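Local coordinates for flagellin hook IN motif family (Aeromonas hydrophila subsp. hydrophila, PDB 6XI1), which probably serves as a calcium-rigidified extender region of an RTX adhesin, a chain of tandem beta-sandwich repeats that carries the adhesive end toward its target, at residues 48-53 and 116-121. Numbering follows the deposited sequence.
Sequences GTLSVT and TTHTVT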
ATOM      1  N   GLY A  48      -4.709  62.577  42.597  1.00 27.87           N
ATOM      2  CA  GLY A  48      -3.749  63.666  42.779  1.00 29.02           C
ATOM      3  C   GLY A  48      -4.395  64.752  43.612  1.00 26.95           C
ATOM      4  O   GLY A  48      -5.630  64.735  43.753  1.00 29.45           O
ATOM      5  N   THR A  49      -3.575  65.601  44.213  1.00 29.95           N
ATOM      6  CA  THR A  49      -4.088  66.772  44.959  1.00 27.23           C
ATOM      7  C   THR A  49      -3.568  68.032  44.280  1.00 24.76           C
ATOM      8  O   THR A  49      -2.335  68.150  44.011  1.00 27.76           O
ATOM      9  CB  THR A  49      -3.789  66.657  46.460  1.00 27.71           C
ATOM     10  OG1 THR A  49      -4.523  65.545  46.985  1.00 27.69           O
ATOM     11  CG2 THR A  49      -4.180  67.908  47.215  1.00 28.05           C
ATOM     12  N   LEU A  50      -4.503  68.923  44.005  1.00 27.50           N
ATOM     13  CA  LEU A  50      -4.212  70.307  43.572  1.00 32.25           C
ATOM     14  C   LEU A  50      -4.317  71.199  44.802  1.00 34.51           C
ATOM     15  O   LEU A  50      -5.205  70.924  45.666  1.00 30.42           O
ATOM     16  CB  LEU A  50      -5.239  70.752  42.530  1.00 31.60           C
ATOM     17  CG  LEU A  50      -5.143  70.059  41.167  1.00 32.41           C
ATOM     18  CD1 LEU A  50      -6.293  70.509  40.281  1.00 31.62           C
ATOM     19  CD2 LEU A  50      -3.814  70.337  40.499  1.00 30.34           C
ATOM     20  N   SER A  51      -3.470  72.214  44.849  1.00 36.12           N
ATOM     21  CA  SER A  51      -3.577  73.280  45.870  1.00 44.56           C
ATOM     22  C   SER A  51      -3.860  74.618  45.185  1.00 44.32           C
ATOM     23  O   SER A  51      -3.458  74.838  44.026  1.00 40.41           O
ATOM     24  CB  SER A  51      -2.360  73.311  46.738  1.00 44.66           C
ATOM     25  OG  SER A  51      -1.222  73.535  45.940  1.00 51.65           O
ATOM     26  N   VAL A  52      -4.567  75.488  45.894  1.00 42.49           N
ATOM     27  CA  VAL A  52      -5.019  76.786  45.336  1.00 40.99           C
ATOM     28  C   VAL A  52      -4.790  77.854  46.399  1.00 46.86           C
ATOM     29  O   VAL A  52      -5.193  77.631  47.546  1.00 44.53           O
ATOM     30  CB  VAL A  52      -6.490  76.708  44.904  1.00 41.04           C
ATOM     31  CG1 VAL A  52      -7.375  76.091  45.977  1.00 37.50           C
ATOM     32  CG2 VAL A  52      -7.001  78.061  44.429  1.00 43.41           C
ATOM     33  N   THR A  53      -4.121  78.936  46.016  1.00 51.13           N
ATOM     34  CA  THR A  53      -4.024  80.195  46.792  1.00 51.04           C
ATOM     35  C   THR A  53      -4.725  81.281  45.971  1.00 57.77           C
ATOM     36  O   THR A  53      -4.594  81.274  44.718  1.00 55.48           O
ATOM     37  CB  THR A  53      -2.565  80.541  47.110  1.00 50.80           C
ATOM     38  OG1 THR A  53      -1.939  81.007  45.913  1.00 47.55           O
ATOM     39  CG2 THR A  53      -1.771  79.383  47.672  1.00 48.06           C
ATOM     40  N   THR A 116     -11.278  80.384  38.397  1.00 43.97           N
ATOM     41  CA  THR A 116      -9.949  80.103  37.802  1.00 44.15           C
ATOM     42  C   THR A 116      -9.869  78.597  37.498  1.00 44.93           C
ATOM     43  O   THR A 116     -10.208  77.783  38.375  1.00 43.72           O
ATOM     44  CB  THR A 116      -8.805  80.538  38.712  1.00 46.69           C
ATOM     45  OG1 THR A 116      -9.077  81.866  39.175  1.00 55.01           O
ATOM     46  CG2 THR A 116      -7.476  80.452  37.996  1.00 48.05           C
ATOM     47  N   THR A 117      -9.468  78.236  36.282  1.00 46.03           N
ATOM     48  CA  THR A 117      -9.539  76.834  35.800  1.00 44.51           C
ATOM     49  C   THR A 117      -8.140  76.226  35.782  1.00 41.10           C
ATOM     50  O   THR A 117      -7.138  76.943  35.675  1.00 42.25           O
ATOM     51  CB  THR A 117     -10.199  76.690  34.421  1.00 46.71           C
ATOM     52  OG1 THR A 117      -9.405  77.479  33.539  1.00 45.53           O
ATOM     53  CG2 THR A 117     -11.653  77.106  34.400  1.00 45.28           C
ATOM     54  N   HIS A 118      -8.096  74.908  35.913  1.00 37.70           N
ATOM     55  CA  HIS A 118      -6.861  74.122  35.731  1.00 32.53           C
ATOM     56  C   HIS A 118      -7.252  72.821  35.034  1.00 28.53           C
ATOM     57  O   HIS A 118      -8.377  72.341  35.275  1.00 31.71           O
ATOM     58  CB  HIS A 118      -6.182  73.884  37.077  1.00 31.84           C
ATOM     59  CG  HIS A 118      -4.744  73.527  36.947  1.00 32.54           C
ATOM     60  ND1 HIS A 118      -3.785  74.467  36.717  1.00 32.69           N
ATOM     61  CD2 HIS A 118      -4.099  72.341  37.027  1.00 32.88           C
ATOM     62  CE1 HIS A 118      -2.596  73.889  36.645  1.00 35.03           C
ATOM     63  NE2 HIS A 118      -2.760  72.575  36.856  1.00 31.44           N
ATOM     64  N   THR A 119      -6.309  72.237  34.310  1.00 33.06           N
ATOM     65  CA  THR A 119      -6.533  70.956  33.595  1.00 34.24           C
ATOM     66  C   THR A 119      -5.723  69.843  34.251  1.00 28.89           C
ATOM     67  O   THR A 119      -4.540  70.046  34.529  1.00 29.94           O
ATOM     68  CB  THR A 119      -6.220  71.113  32.106  1.00 37.47           C
ATOM     69  OG1 THR A 119      -7.002  72.213  31.649  1.00 40.66           O
ATOM     70  CG2 THR A 119      -6.575  69.879  31.307  1.00 36.86           C
ATOM     71  N   VAL A 120      -6.380  68.715  34.486  1.00 29.60           N
ATOM     72  CA  VAL A 120      -5.726  67.426  34.851  1.00 28.66           C
ATOM     73  C   VAL A 120      -5.655  66.582  33.573  1.00 27.72           C
ATOM     74  O   VAL A 120      -6.703  66.449  32.915  1.00 29.01           O
ATOM     75  CB  VAL A 120      -6.496  66.707  35.975  1.00 33.66           C
ATOM     76  CG1 VAL A 120      -5.872  65.344  36.303  1.00 35.55           C
ATOM     77  CG2 VAL A 120      -6.577  67.590  37.222  1.00 37.60           C
ATOM     78  N   THR A 121      -4.465  66.048  33.276  1.00 28.29           N
ATOM     79  CA  THR A 121      -4.160  65.247  32.063  1.00 27.63           C
ATOM     80  C   THR A 121      -3.908  63.799  32.481  1.00 26.51           C
ATOM     81  O   THR A 121      -2.918  63.545  33.235  1.00 27.59           O
ATOM     82  CB  THR A 121      -2.971  65.860  31.320  1.00 31.85           C
ATOM     83  OG1 THR A 121      -3.374  67.204  31.057  1.00 31.59           O
ATOM     84  CG2 THR A 121      -2.598  65.170  30.020  1.00 32.53           C
TER
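H118 and V120, two residues apart on the strand that begins at T117, both direct their side chains at L50 of the 48-53 strand, and each takes one of its methyl groups. H118 comes first. Its CG stands anti to the backbone N (chi1 -160°), which carries the imidazole across the gap until its CD2 lies 4.0 Å from CD2 of L50; the methyl meets the ring at an oblique angle. The polar end of the ring is used separately: NE2 is hydrogen-bonded to D31 of strand 26-36, a bond that should limit rotation of the imidazole and keep its carbon CD2 presented to the leucine. At V120 the side chain again faces inward, and its CG2 reaches CD1 of L50 at 4.2 Å, a purely apolar touch. The leucine thus spreads its fork over two positions of the opposing strand, while I27, F63, W86 and V110 close in around it, and W86 also touches V120. The backbones stay well apart, 9.1 Å between CA of L50 and CA of H118, and the two segments are joined through side chains alone. Such a spacing, bridged by buried L50 and V120 with H118 at a less enclosed position, is characteristic of facing strands packed across the interior of a beta-sandwich, here the first of the tandem array, built from strands 26-36 to 117-125.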